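Local coordinates for protein similar to hydroxylamine oxidoreductase (Kuenenia stuttgartiensis, PDB 6H5L) that probably works as a multi-heme oxidoreductase, carrying a set of c-type hemes within a 60-heme reductase complex that has an extended electron transfer pathway, at residues Y24-Y28 and W175-I180; P182-E186 and P402-S406; M298-W302 and K342-W346; I332-S336 and D367-F371. All blocks are in the same frame, centred on the assembly; numbering follows the deposited sequence.

Interaction 1. Residues Y24-Y28 and W175-I180; sequences YQAVY and WEANTI. With HEC (heme c), chain F.
Glu176 OE1 is held by two groups: Tyr24 OH, which donates a hydrogen bond of 3.0 Å to it, and Gln173 NE2, from three residues earlier, just before the helix. The bond ties helix 22-28 to helix 174-180 in the multi-heme cytochrome fold, and the short segments cross at 78°, with their axes 12.1 Å apart. That wide gap suits long aromatic side chains. CG of Tyr24 is anti to the backbone N (chi1 -176°), which sends the ring across to Glu176; ring and carboxylate stand 83° apart, and the hydroxyl reaches OE1 from above the carboxylate plane. Tyr28 enters as a knob into the hole formed by Trp175, Glu176, Thr179 and Ile180. Its CD1 lies 4.0 Å from CD1 at the edge of the Trp175 indole, and its OH makes a weak 3.4 Å bond with Thr179 OG1, whose stronger partner is Ser38. CD2 of Tyr28 also covers the centre of the Tyr24 ring, so the two tyrosines brace each other. Across the helix from them, the small Ala177 lets a heme come close. Its iron carries a water on the face turned away from the helix, and Ala177 CB approaches the propionate oxygen O1A to 3.3 Å.

Interaction 2. Residues P182-E186 and P402-S406; sequences PWYAE and PYPLS
Glu186 reaches out of helix 182-189 to the turn at Pro404 and Leu405. Its CB and CG both pack on Pro404 CB, CG at 4.0 Å. The chain leaves with CG anti to the backbone N and then bends (chi2 65°), which curls the carboxylate back over the turn. There OE2 accepts a weak hydrogen bond of 2.7 Å from Leu405 N, the N-H...O angle being only 130°. Both oxygens have stronger partners in arginines of the following turn: OE2 meets Arg189 and OE1 meets Arg190, each in a salt bridge, an environment that would probably keep the acid ionised. Around this polar point the packing is apolar. Pro182 CG lies 3.6 Å from Tyr403 CE2, and Ala185 CB is 4.0 Å from Leu405 CD2. Tyr403 OH sits in the plane of the Trp183 indole, 3.5 Å from CZ3 at its edge, while hydrogen-bonding to Leu440 O. Trp183 itself belongs to a heme pocket. Pro404, with its fixed phi, suits the second position of the turn, whereas Leu405 takes a left-handed conformation in the third. Tyr403 to Ser406 is thus a type II beta turn that delivers Leu405 to the N-cap of helix 406-412.

Interaction 3. Residues M298-W302 and K342-W346; sequences MKGIW and KRSYW. With HEC (heme c), chain I.
Lys342 stretches out fully along the 298-302 loop, and its NZ donates to Gly300 O at 3.2 Å, nearly in line with the carbonyl bond. On the way its CB packs 3.8 Å from Ile301 CD1, the two side chains running past each other in opposite directions; a long aliphatic stem with a charged tip serves both jobs. Arg343 follows. Its chain curves back over Ile301 CD1 so that NH2 comes 3.7 Å from propionate oxygen O1D of the heme, while its guanidinium is held by a salt bridge to Asp367. Tyr345 contributes its CB, against which Lys299 CD rests. Trp346 closes the contact. Its NE1 gives a 2.8 Å hydrogen bond to Lys299 O, coming from above the carbonyl plane, and its six-membered ring is sandwiched. Over one face lies the heme methyl CMD; over the other, Lys299 CE is 3.6 Å from the ring centroid in a CH-pi contact, and NZ makes a cation-pi contact at 4.1 Å. The bends at chi3 and chi4 of Lys299 fold its tip over the indole, where NZ also bonds to Tyr286 O and Cys283 O. The loop backbone also contributes to the heme site: Ile301 N and Trp302 N both donate to O2D, at 2.9 and 2.7 Å. Two N-H groups and a nearby guanidinium should therefore stabilise this propionate as an anion, fixing one side of the heme.

Interaction 4. Residues I332-S336 and D367-F371; sequences IDIYS and DQFMF
Ile334 and Tyr335 occupy the two central positions of a type I beta turn, Asp333 to Ser336, that faces one turn of helix 356-389 between Asp367 and Phe371. The backbones stay well apart, the nearest CA atoms being those of Ile334 and Asp367 at 8.2 Å, so side chains alone bridge the gap. The turn is closed at Asp333 O, which accepts from Ser336 N and, on the same face of its plane, from Ser336 OG. Ser336 is also the N-cap of helix 337-350, its hydroxyl bonding to Asn339 N; a short polar side chain suits both roles.

On the helix side Phe371 carries the largest share. With CG anti to its carbonyl carbon (chi1 -75°), the ring projects at the turn, and its CZ meets Ile334 CG1 at 4.0 Å and Tyr335 CE2 at 3.8 Å. Tyr335 lays its ring over Ile334, whose CG2 stands 4.0 Å above the ring centre, and brings OH to the Phe371 edge in the plane of that ring, 3.4 Å from CE2. The carboxylate carbon CG of Asp367 lies loosely, 4.4 Å from Ile334 CG2. Trp302 meets Phe371 edge to face and gives its NE1 to OD1 of Asp367, the acid that Arg343 also holds. On the helix, Gln368 and Phe369 pack on Tyr194 of a second copy of the protein. No hydrogen bond crosses between the two segments; they are joined by dispersion, perhaps aided by the attraction of the Tyr335 oxygen for the slightly positive hydrogens on the Phe371 rim.

Overall arrangement
From the N terminus, interaction 1 closes first, joining helix 22-28 to helix 174-180 across 146 intervening residues. Interaction 2 opens almost at once on the next helix, 182-189, and touches interaction 1 through Asn178 and Tyr184. Its loop of 215 residues returns just before helix 406-412 and encloses both remaining contacts. Those two cross: 298-302 comes first, then 332-336, then 342-346, which completes interaction 3, and finally 367-371, which completes interaction 4. Their centres lie about 12 Å apart, whereas those of interactions 2 and 3 are about 34 Å apart. The first pair secures the N-terminal helix and the 402-406 turn; the second ties the long loop to helices 337-350 and 356-389.

Interaction 1. Residues Y24-Y28 and W175-I180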
# COMPACT_ATOMS: atom_id res chain seq x y z
N TYR A 24 64.13 -5.43 3.85
CA TYR A 24 62.90 -4.65 3.94
C TYR A 24 61.84 -5.37 4.76
O TYR A 24 61.14 -4.75 5.57
CB TYR A 24 62.39 -4.35 2.53
CG TYR A 24 61.17 -3.45 2.47
CD1 TYR A 24 59.89 -3.99 2.54
CD2 TYR A 24 61.30 -2.08 2.32
CE1 TYR A 24 58.77 -3.18 2.48
CE2 TYR A 24 60.18 -1.26 2.26
CZ TYR A 24 58.92 -1.81 2.34
OH TYR A 24 57.81 -1.01 2.28
N GLN A 25 61.71 -6.69 4.57
CA GLN A 25 60.75 -7.45 5.36
C GLN A 25 61.20 -7.61 6.80
O GLN A 25 60.37 -7.77 7.70
CB GLN A 25 60.51 -8.83 4.74
CG GLN A 25 59.79 -8.79 3.40
CD GLN A 25 59.34 -10.17 2.94
OE1 GLN A 25 58.71 -10.91 3.70
NE2 GLN A 25 59.67 -10.52 1.71
N ALA A 26 62.52 -7.58 7.05
CA ALA A 26 63.02 -7.73 8.41
C ALA A 26 62.68 -6.52 9.27
O ALA A 26 62.58 -6.64 10.49
CB ALA A 26 64.53 -7.96 8.39
N VAL A 27 62.51 -5.35 8.66
CA VAL A 27 62.24 -4.11 9.38
C VAL A 27 60.80 -3.64 9.21
O VAL A 27 60.44 -2.61 9.79
CB VAL A 27 63.22 -3.00 8.98
CG1 VAL A 27 64.65 -3.40 9.30
CG2 VAL A 27 63.07 -2.66 7.50
N TYR A 28 59.98 -4.35 8.44
CA TYR A 28 58.61 -3.90 8.22
C TYR A 28 57.58 -4.99 8.46
O TYR A 28 56.45 -4.69 8.86
CB TYR A 28 58.46 -3.33 6.80
CG TYR A 28 58.86 -1.88 6.68
CD1 TYR A 28 58.15 -0.89 7.35
CD2 TYR A 28 59.94 -1.49 5.90
CE1 TYR A 28 58.50 0.44 7.26
CE2 TYR A 28 60.30 -0.15 5.80
CZ TYR A 28 59.58 0.81 6.48
OH TYR A 28 59.94 2.13 6.38
N TRP A 175 52.77 2.54 5.21
CA TRP A 175 53.53 2.48 6.46
C TRP A 175 55.02 2.67 6.21
O TRP A 175 55.74 3.13 7.10
CB TRP A 175 53.29 1.15 7.17
CG TRP A 175 53.72 1.19 8.60
CD1 TRP A 175 54.87 0.68 9.13
CD2 TRP A 175 53.02 1.81 9.68
NE1 TRP A 175 54.92 0.93 10.48
CE2 TRP A 175 53.79 1.62 10.85
CE3 TRP A 175 51.80 2.49 9.78
CZ2 TRP A 175 53.39 2.10 12.09
CZ3 TRP A 175 51.41 2.96 11.02
CH2 TRP A 175 52.20 2.76 12.16
N GLU A 176 55.50 2.33 5.01
CA GLU A 176 56.88 2.62 4.65
C GLU A 176 57.15 4.11 4.72
O GLU A 176 58.06 4.56 5.43
CB GLU A 176 57.18 2.08 3.25
CG GLU A 176 58.59 2.41 2.76
CD GLU A 176 58.76 2.17 1.27
OE1 GLU A 176 57.92 1.47 0.68
OE2 GLU A 176 59.74 2.69 0.70
N ALA A 177 56.34 4.91 4.01
CA ALA A 177 56.56 6.35 3.95
C ALA A 177 56.49 6.99 5.34
O ALA A 177 57.14 8.01 5.58
CB ALA A 177 55.53 6.99 3.03
N ASN A 178 55.71 6.40 6.25
CA ASN A 178 55.55 6.99 7.57
C ASN A 178 56.86 6.97 8.35
O ASN A 178 57.33 8.01 8.83
CB ASN A 178 54.46 6.24 8.34
CG ASN A 178 54.09 6.92 9.65
OD1 ASN A 178 54.30 8.13 9.82
ND2 ASN A 178 53.54 6.16 10.58
N THR A 179 57.48 5.80 8.48
CA THR A 179 58.63 5.62 9.35
C THR A 179 59.97 5.61 8.62
O THR A 179 61.01 5.52 9.28
CB THR A 179 58.48 4.32 10.15
OG1 THR A 179 58.56 3.19 9.27
CG2 THR A 179 57.14 4.29 10.87
N ILE A 180 59.98 5.70 7.29
CA ILE A 180 61.25 5.67 6.59
C ILE A 180 61.93 7.03 6.63
O ILE A 180 63.17 7.11 6.55
CB ILE A 180 61.08 5.18 5.14
CG1 ILE A 180 62.42 4.73 4.56
CG2 ILE A 180 60.45 6.26 4.27
CD1 ILE A 180 62.33 4.20 3.15
FE HEC F . 51.67 11.36 5.16
CHA HEC F . 52.20 11.79 1.84
CHB HEC F . 54.90 10.93 5.78
CHC HEC F . 51.13 12.12 8.54
CHD HEC F . 48.31 11.14 4.73
NA HEC F . 53.26 11.34 4.01
C1A HEC F . 53.30 11.58 2.65
C2A HEC F . 54.70 11.55 2.25
C3A HEC F . 55.44 11.31 3.34
C4A HEC F . 54.55 11.17 4.47
CMA HEC F . 56.98 11.19 3.38
CAA HEC F . 55.27 11.76 0.83
CBA HEC F . 54.73 10.70 -0.12
CGA HEC F . 55.64 9.50 -0.12
O1A HEC F . 55.13 8.38 0.10
O2A HEC F . 56.87 9.67 -0.31
NB HEC F . 52.80 11.43 6.89
C1B HEC F . 54.17 11.35 6.87
C2B HEC F . 54.69 11.81 8.14
C3B HEC F . 53.63 12.14 8.92
C4B HEC F . 52.43 11.91 8.13
CMB HEC F . 56.21 11.83 8.42
CAB HEC F . 53.53 12.68 10.38
CBB HEC F . 54.75 12.45 11.30
NC HEC F . 50.02 11.55 6.43
C1C HEC F . 50.01 11.94 7.76
C2C HEC F . 48.63 12.24 8.13
C3C HEC F . 47.84 11.87 7.11
C4C HEC F . 48.71 11.49 6.01
CMC HEC F . 48.18 12.58 9.57
CAC HEC F . 46.30 11.91 7.04
CBC HEC F . 45.77 13.35 7.19
ND HEC F . 50.44 11.46 3.52
C1D HEC F . 49.06 11.32 3.58
C2D HEC F . 48.52 11.38 2.24
C3D HEC F . 49.75 11.59 1.33
C4D HEC F . 50.89 11.63 2.22
CMD HEC F . 47.04 11.26 1.85
CAD HEC F . 49.78 11.73 -0.21
CBD HEC F . 48.82 12.81 -0.68
CGD HEC F . 48.89 12.91 -2.18
O1D HEC F . 49.82 12.30 -2.77
O2D HEC F . 48.02 13.59 -2.79
O HOH W 1 51.48 13.45 5.01

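Interaction 2. Residues P182-E186 and P402-S406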
# COMPACT_ATOMS: atom_id res chain seq x y z
N PRO A 182 63.66 10.32 8.08
CA PRO A 182 64.49 10.37 9.29
C PRO A 182 63.91 11.23 10.40
O PRO A 182 64.27 11.03 11.57
CB PRO A 182 65.82 10.94 8.79
CG PRO A 182 65.44 11.75 7.59
CD PRO A 182 64.29 11.03 6.95
N TRP A 183 63.03 12.18 10.09
CA TRP A 183 62.50 13.06 11.13
C TRP A 183 61.41 12.41 11.97
O TRP A 183 60.96 13.02 12.94
CB TRP A 183 61.97 14.36 10.51
CG TRP A 183 60.98 14.18 9.41
CD1 TRP A 183 59.62 14.04 9.53
CD2 TRP A 183 61.25 14.14 8.00
NE1 TRP A 183 59.04 13.91 8.30
CE2 TRP A 183 60.02 13.97 7.34
CE3 TRP A 183 62.42 14.23 7.24
CZ2 TRP A 183 59.92 13.89 5.95
CZ3 TRP A 183 62.32 14.15 5.86
CH2 TRP A 183 61.08 13.98 5.23
N TYR A 184 60.99 11.19 11.63
CA TYR A 184 60.08 10.46 12.51
C TYR A 184 60.82 9.97 13.75
O TYR A 184 60.39 10.22 14.88
CB TYR A 184 59.45 9.29 11.75
CG TYR A 184 58.33 8.58 12.49
CD1 TYR A 184 58.60 7.67 13.51
CD2 TYR A 184 56.99 8.81 12.17
CE1 TYR A 184 57.58 7.02 14.18
CE2 TYR A 184 55.97 8.16 12.84
CZ TYR A 184 56.27 7.27 13.85
OH TYR A 184 55.27 6.62 14.53
N ALA A 185 61.93 9.26 13.55
CA ALA A 185 62.71 8.76 14.68
C ALA A 185 63.32 9.90 15.48
O ALA A 185 63.44 9.81 16.71
CB ALA A 185 63.80 7.81 14.18
N GLU A 186 63.73 10.98 14.80
CA GLU A 186 64.31 12.11 15.51
C GLU A 186 63.30 12.75 16.46
O GLU A 186 63.63 13.09 17.59
CB GLU A 186 64.83 13.14 14.50
CG GLU A 186 65.56 14.32 15.13
CD GLU A 186 66.85 13.91 15.81
OE1 GLU A 186 66.96 14.08 17.05
OE2 GLU A 186 67.77 13.42 15.12
N PRO A 402 72.07 19.63 13.30
CA PRO A 402 72.21 19.09 11.94
C PRO A 402 70.89 18.62 11.37
O PRO A 402 69.84 18.76 12.00
CB PRO A 402 73.19 17.92 12.14
CG PRO A 402 72.96 17.49 13.54
CD PRO A 402 72.66 18.74 14.32
N TYR A 403 70.93 18.08 10.15
CA TYR A 403 69.75 17.47 9.56
C TYR A 403 69.23 16.37 10.49
O TYR A 403 70.02 15.69 11.15
CB TYR A 403 70.10 16.90 8.18
CG TYR A 403 68.92 16.40 7.38
CD1 TYR A 403 68.16 17.28 6.61
CD2 TYR A 403 68.56 15.06 7.38
CE1 TYR A 403 67.08 16.83 5.87
CE2 TYR A 403 67.49 14.60 6.64
CZ TYR A 403 66.75 15.49 5.89
OH TYR A 403 65.67 15.04 5.15
N PRO A 404 67.91 16.20 10.58
CA PRO A 404 67.36 15.24 11.55
C PRO A 404 67.91 13.84 11.36
O PRO A 404 67.89 13.28 10.26
CB PRO A 404 65.85 15.30 11.29
CG PRO A 404 65.70 15.94 9.95
CD PRO A 404 66.84 16.90 9.85
N LEU A 405 68.43 13.28 12.46
CA LEU A 405 68.95 11.91 12.50
C LEU A 405 70.13 11.72 11.54
O LEU A 405 70.21 10.73 10.81
CB LEU A 405 67.85 10.89 12.21
CG LEU A 405 68.00 9.51 12.83
CD1 LEU A 405 67.60 9.53 14.30
CD2 LEU A 405 67.19 8.48 12.07
N SER A 406 71.05 12.69 11.54
CA SER A 406 72.21 12.60 10.65
C SER A 406 73.13 11.45 11.04
O SER A 406 73.77 10.85 10.16
CB SER A 406 72.98 13.92 10.65
OG SER A 406 72.19 14.97 10.13

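Interaction 3. Residues M298-W302 and K342-W346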
# COMPACT_ATOMS: atom_id res chain seq x y z
N MET A 298 46.30 4.35 -9.98
CA MET A 298 46.97 3.89 -11.20
C MET A 298 47.17 5.02 -12.21
O MET A 298 48.10 4.95 -13.02
CB MET A 298 46.19 2.75 -11.84
CG MET A 298 46.06 1.51 -10.96
SD MET A 298 47.65 0.92 -10.33
CE MET A 298 48.49 0.49 -11.85
N LYS A 299 46.32 6.04 -12.20
CA LYS A 299 46.35 7.08 -13.23
C LYS A 299 47.00 8.38 -12.76
O LYS A 299 46.86 9.40 -13.46
CB LYS A 299 44.93 7.37 -13.72
CG LYS A 299 44.18 6.14 -14.18
CD LYS A 299 42.95 6.52 -14.97
CE LYS A 299 42.07 7.50 -14.21
NZ LYS A 299 41.59 6.95 -12.90
N GLY A 300 47.70 8.39 -11.63
CA GLY A 300 48.31 9.62 -11.15
C GLY A 300 49.42 10.12 -12.06
O GLY A 300 50.22 9.34 -12.59
N ILE A 301 49.45 11.44 -12.25
CA ILE A 301 50.43 12.11 -13.10
C ILE A 301 51.24 13.14 -12.33
O ILE A 301 52.48 13.11 -12.34
CB ILE A 301 49.78 12.76 -14.34
CG1 ILE A 301 49.05 11.69 -15.20
CG2 ILE A 301 50.80 13.52 -15.17
CD1 ILE A 301 48.25 12.27 -16.35
N TRP A 302 50.54 14.06 -11.69
CA TRP A 302 51.19 15.13 -10.89
C TRP A 302 51.30 14.65 -9.46
O TRP A 302 51.69 15.42 -8.65
CB TRP A 302 50.38 16.42 -10.94
CG TRP A 302 50.45 17.20 -12.21
CD1 TRP A 302 49.51 17.24 -13.18
CD2 TRP A 302 51.50 18.07 -12.65
NE1 TRP A 302 49.89 18.07 -14.18
CE2 TRP A 302 51.11 18.59 -13.89
CE3 TRP A 302 52.72 18.46 -12.11
CZ2 TRP A 302 51.90 19.48 -14.61
CZ3 TRP A 302 53.50 19.34 -12.82
CH2 TRP A 302 53.10 19.83 -14.05
N LYS A 342 48.03 8.15 -19.74
CA LYS A 342 47.31 8.34 -18.49
C LYS A 342 46.30 9.48 -18.61
O LYS A 342 45.16 9.36 -18.13
CB LYS A 342 48.29 8.62 -17.35
CG LYS A 342 49.10 7.43 -16.88
CD LYS A 342 49.99 7.82 -15.71
CE LYS A 342 50.87 6.67 -15.26
NZ LYS A 342 51.82 7.09 -14.19
N ARG A 343 46.70 10.59 -19.23
CA ARG A 343 45.78 11.70 -19.44
C ARG A 343 44.60 11.28 -20.32
O ARG A 343 43.46 11.71 -20.09
CB ARG A 343 46.53 12.88 -20.06
CG ARG A 343 45.65 14.04 -20.52
CD ARG A 343 44.81 14.60 -19.38
NE ARG A 343 45.62 14.91 -18.20
CZ ARG A 343 46.32 16.03 -18.05
NH1 ARG A 343 46.32 16.95 -19.00
NH2 ARG A 343 47.02 16.23 -16.94
N SER A 344 44.85 10.42 -21.31
CA SER A 344 43.76 9.93 -22.15
C SER A 344 42.79 9.06 -21.36
O SER A 344 41.59 9.09 -21.62
CB SER A 344 44.32 9.15 -23.34
OG SER A 344 44.88 7.91 -22.93
N TYR A 345 43.30 8.29 -20.39
CA TYR A 345 42.41 7.51 -19.54
C TYR A 345 41.53 8.42 -18.70
O TYR A 345 40.34 8.13 -18.50
CB TYR A 345 43.22 6.58 -18.63
CG TYR A 345 44.20 5.67 -19.36
CD1 TYR A 345 43.99 5.30 -20.68
CD2 TYR A 345 45.33 5.19 -18.72
CE1 TYR A 345 44.88 4.47 -21.34
CE2 TYR A 345 46.22 4.36 -19.37
CZ TYR A 345 45.99 4.01 -20.68
OH TYR A 345 46.88 3.18 -21.33
N TRP A 346 42.09 9.53 -18.20
CA TRP A 346 41.28 10.52 -17.50
C TRP A 346 40.19 11.08 -18.42
O TRP A 346 39.04 11.24 -18.01
CB TRP A 346 42.16 11.66 -16.99
CG TRP A 346 42.97 11.32 -15.77
CD1 TRP A 346 44.32 11.12 -15.72
CD2 TRP A 346 42.48 11.16 -14.44
NE1 TRP A 346 44.70 10.84 -14.43
CE2 TRP A 346 43.59 10.86 -13.62
CE3 TRP A 346 41.22 11.24 -13.84
CZ2 TRP A 346 43.48 10.64 -12.25
CZ3 TRP A 346 41.11 11.02 -12.49
CH2 TRP A 346 42.23 10.72 -11.71
FE HEC I . 41.02 13.29 -7.30
CHA HEC I . 44.16 14.14 -8.22
CHB HEC I . 42.16 12.36 -4.17
CHC HEC I . 37.80 12.72 -6.25
CHD HEC I . 39.88 13.54 -10.55
NA HEC I . 42.81 13.34 -6.33
C1A HEC I . 44.00 13.56 -6.98
C2A HEC I . 45.06 13.06 -6.12
C3A HEC I . 44.51 12.57 -5.01
C4A HEC I . 43.08 12.74 -5.11
CMA HEC I . 45.26 11.94 -3.82
CAA HEC I . 46.56 13.09 -6.45
CBA HEC I . 46.92 11.83 -7.22
CGA HEC I . 46.89 12.13 -8.69
O1A HEC I . 46.03 11.56 -9.41
O2A HEC I . 47.72 12.96 -9.15
NB HEC I . 40.15 12.61 -5.55
C1B HEC I . 40.79 12.39 -4.35
C2B HEC I . 39.80 12.22 -3.32
C3B HEC I . 38.59 12.31 -3.89
C4B HEC I . 38.79 12.56 -5.30
CMB HEC I . 40.09 11.93 -1.83
CAB HEC I . 37.23 12.18 -3.17
CBB HEC I . 37.00 13.33 -2.16
NC HEC I . 39.20 13.10 -8.24
C1C HEC I . 37.98 12.95 -7.60
C2C HEC I . 36.93 13.26 -8.55
C3C HEC I . 37.50 13.32 -9.76
C4C HEC I . 38.94 13.33 -9.57
CMC HEC I . 35.43 13.00 -8.29
CAC HEC I . 36.76 13.53 -11.10
CBC HEC I . 36.15 14.95 -11.17
ND HEC I . 41.89 13.75 -9.12
C1D HEC I . 41.21 13.84 -10.34
C2D HEC I . 42.14 14.31 -11.34
C3D HEC I . 43.48 14.50 -10.61
C4D HEC I . 43.23 14.12 -9.24
CMD HEC I . 41.85 14.57 -12.84
CAD HEC I . 44.81 14.97 -11.22
CBD HEC I . 45.45 13.77 -11.92
CGD HEC I . 46.79 14.14 -12.48
O1D HEC I . 46.83 14.77 -13.58
O2D HEC I . 47.82 13.82 -11.84

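Interaction 4. Residues I332-S336 and D367-F371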
# COMPACT_ATOMS: atom_id res chain seq x y z
N ILE A 332 59.07 14.40 -13.05
CA ILE A 332 57.97 13.83 -13.83
C ILE A 332 57.96 14.46 -15.21
O ILE A 332 57.99 15.69 -15.36
CB ILE A 332 56.63 14.06 -13.11
CG1 ILE A 332 56.67 13.51 -11.69
CG2 ILE A 332 55.49 13.41 -13.89
CD1 ILE A 332 55.42 13.79 -10.88
N ASP A 333 57.91 13.61 -16.24
CA ASP A 333 57.77 14.07 -17.62
C ASP A 333 56.28 14.10 -17.94
O ASP A 333 55.67 13.07 -18.20
CB ASP A 333 58.54 13.17 -18.58
CG ASP A 333 58.63 13.75 -19.98
OD1 ASP A 333 58.12 14.86 -20.20
OD2 ASP A 333 59.23 13.08 -20.86
N ILE A 334 55.70 15.30 -17.91
CA ILE A 334 54.26 15.45 -18.10
C ILE A 334 53.84 14.96 -19.49
O ILE A 334 52.76 14.37 -19.66
CB ILE A 334 53.84 16.91 -17.87
CG1 ILE A 334 54.03 17.27 -16.39
CG2 ILE A 334 52.40 17.15 -18.30
CD1 ILE A 334 53.34 16.31 -15.44
N TYR A 335 54.69 15.17 -20.49
CA TYR A 335 54.36 14.84 -21.87
C TYR A 335 55.07 13.58 -22.36
O TYR A 335 55.36 13.44 -23.55
CB TYR A 335 54.67 16.03 -22.78
CG TYR A 335 53.90 17.27 -22.39
CD1 TYR A 335 52.53 17.35 -22.58
CD2 TYR A 335 54.55 18.35 -21.81
CE1 TYR A 335 51.82 18.48 -22.22
CE2 TYR A 335 53.85 19.49 -21.44
CZ TYR A 335 52.48 19.54 -21.65
OH TYR A 335 51.78 20.67 -21.29
N SER A 336 55.37 12.66 -21.45
CA SER A 336 55.88 11.36 -21.85
C SER A 336 54.76 10.52 -22.46
O SER A 336 53.57 10.79 -22.28
CB SER A 336 56.50 10.63 -20.66
OG SER A 336 55.51 10.25 -19.72
N ASP A 367 47.46 21.46 -15.92
CA ASP A 367 48.89 21.40 -16.21
C ASP A 367 49.52 22.79 -16.19
O ASP A 367 50.61 22.97 -15.65
CB ASP A 367 49.12 20.73 -17.57
CG ASP A 367 48.59 19.31 -17.61
OD1 ASP A 367 48.57 18.64 -16.56
OD2 ASP A 367 48.20 18.85 -18.71
N GLN A 368 48.83 23.78 -16.77
CA GLN A 368 49.37 25.13 -16.80
C GLN A 368 49.47 25.72 -15.40
O GLN A 368 50.45 26.41 -15.09
CB GLN A 368 48.51 26.02 -17.70
CG GLN A 368 48.61 25.68 -19.17
CD GLN A 368 50.04 25.72 -19.68
OE1 GLN A 368 50.47 24.83 -20.42
NE2 GLN A 368 50.78 26.75 -19.29
N PHE A 369 48.48 25.46 -14.55
CA PHE A 369 48.56 25.93 -13.17
C PHE A 369 49.75 25.31 -12.45
O PHE A 369 50.44 25.99 -11.68
CB PHE A 369 47.26 25.60 -12.43
CG PHE A 369 47.31 25.92 -10.96
CD1 PHE A 369 46.98 27.19 -10.50
CD2 PHE A 369 47.68 24.96 -10.04
CE1 PHE A 369 47.02 27.48 -9.15
CE2 PHE A 369 47.73 25.25 -8.69
CZ PHE A 369 47.40 26.51 -8.24
N MET A 370 50.01 24.03 -12.69
CA MET A 370 51.12 23.36 -12.01
C MET A 370 52.46 23.84 -12.54
O MET A 370 53.43 23.94 -11.77
CB MET A 370 50.98 21.85 -12.17
CG MET A 370 49.80 21.28 -11.40
SD MET A 370 49.91 21.72 -9.66
CE MET A 370 51.15 20.56 -9.09
N PHE A 371 52.55 24.13 -13.83
CA PHE A 371 53.80 24.65 -14.39
C PHE A 371 54.15 26.00 -13.78
O PHE A 371 55.30 26.24 -13.39
CB PHE A 371 53.70 24.75 -15.91
CG PHE A 371 53.77 23.42 -16.61
CD1 PHE A 371 54.64 22.43 -16.17
CD2 PHE A 371 52.98 23.15 -17.71
CE1 PHE A 371 54.71 21.21 -16.81
CE2 PHE A 371 53.05 21.93 -18.36
CZ PHE A 371 53.92 20.96 -17.90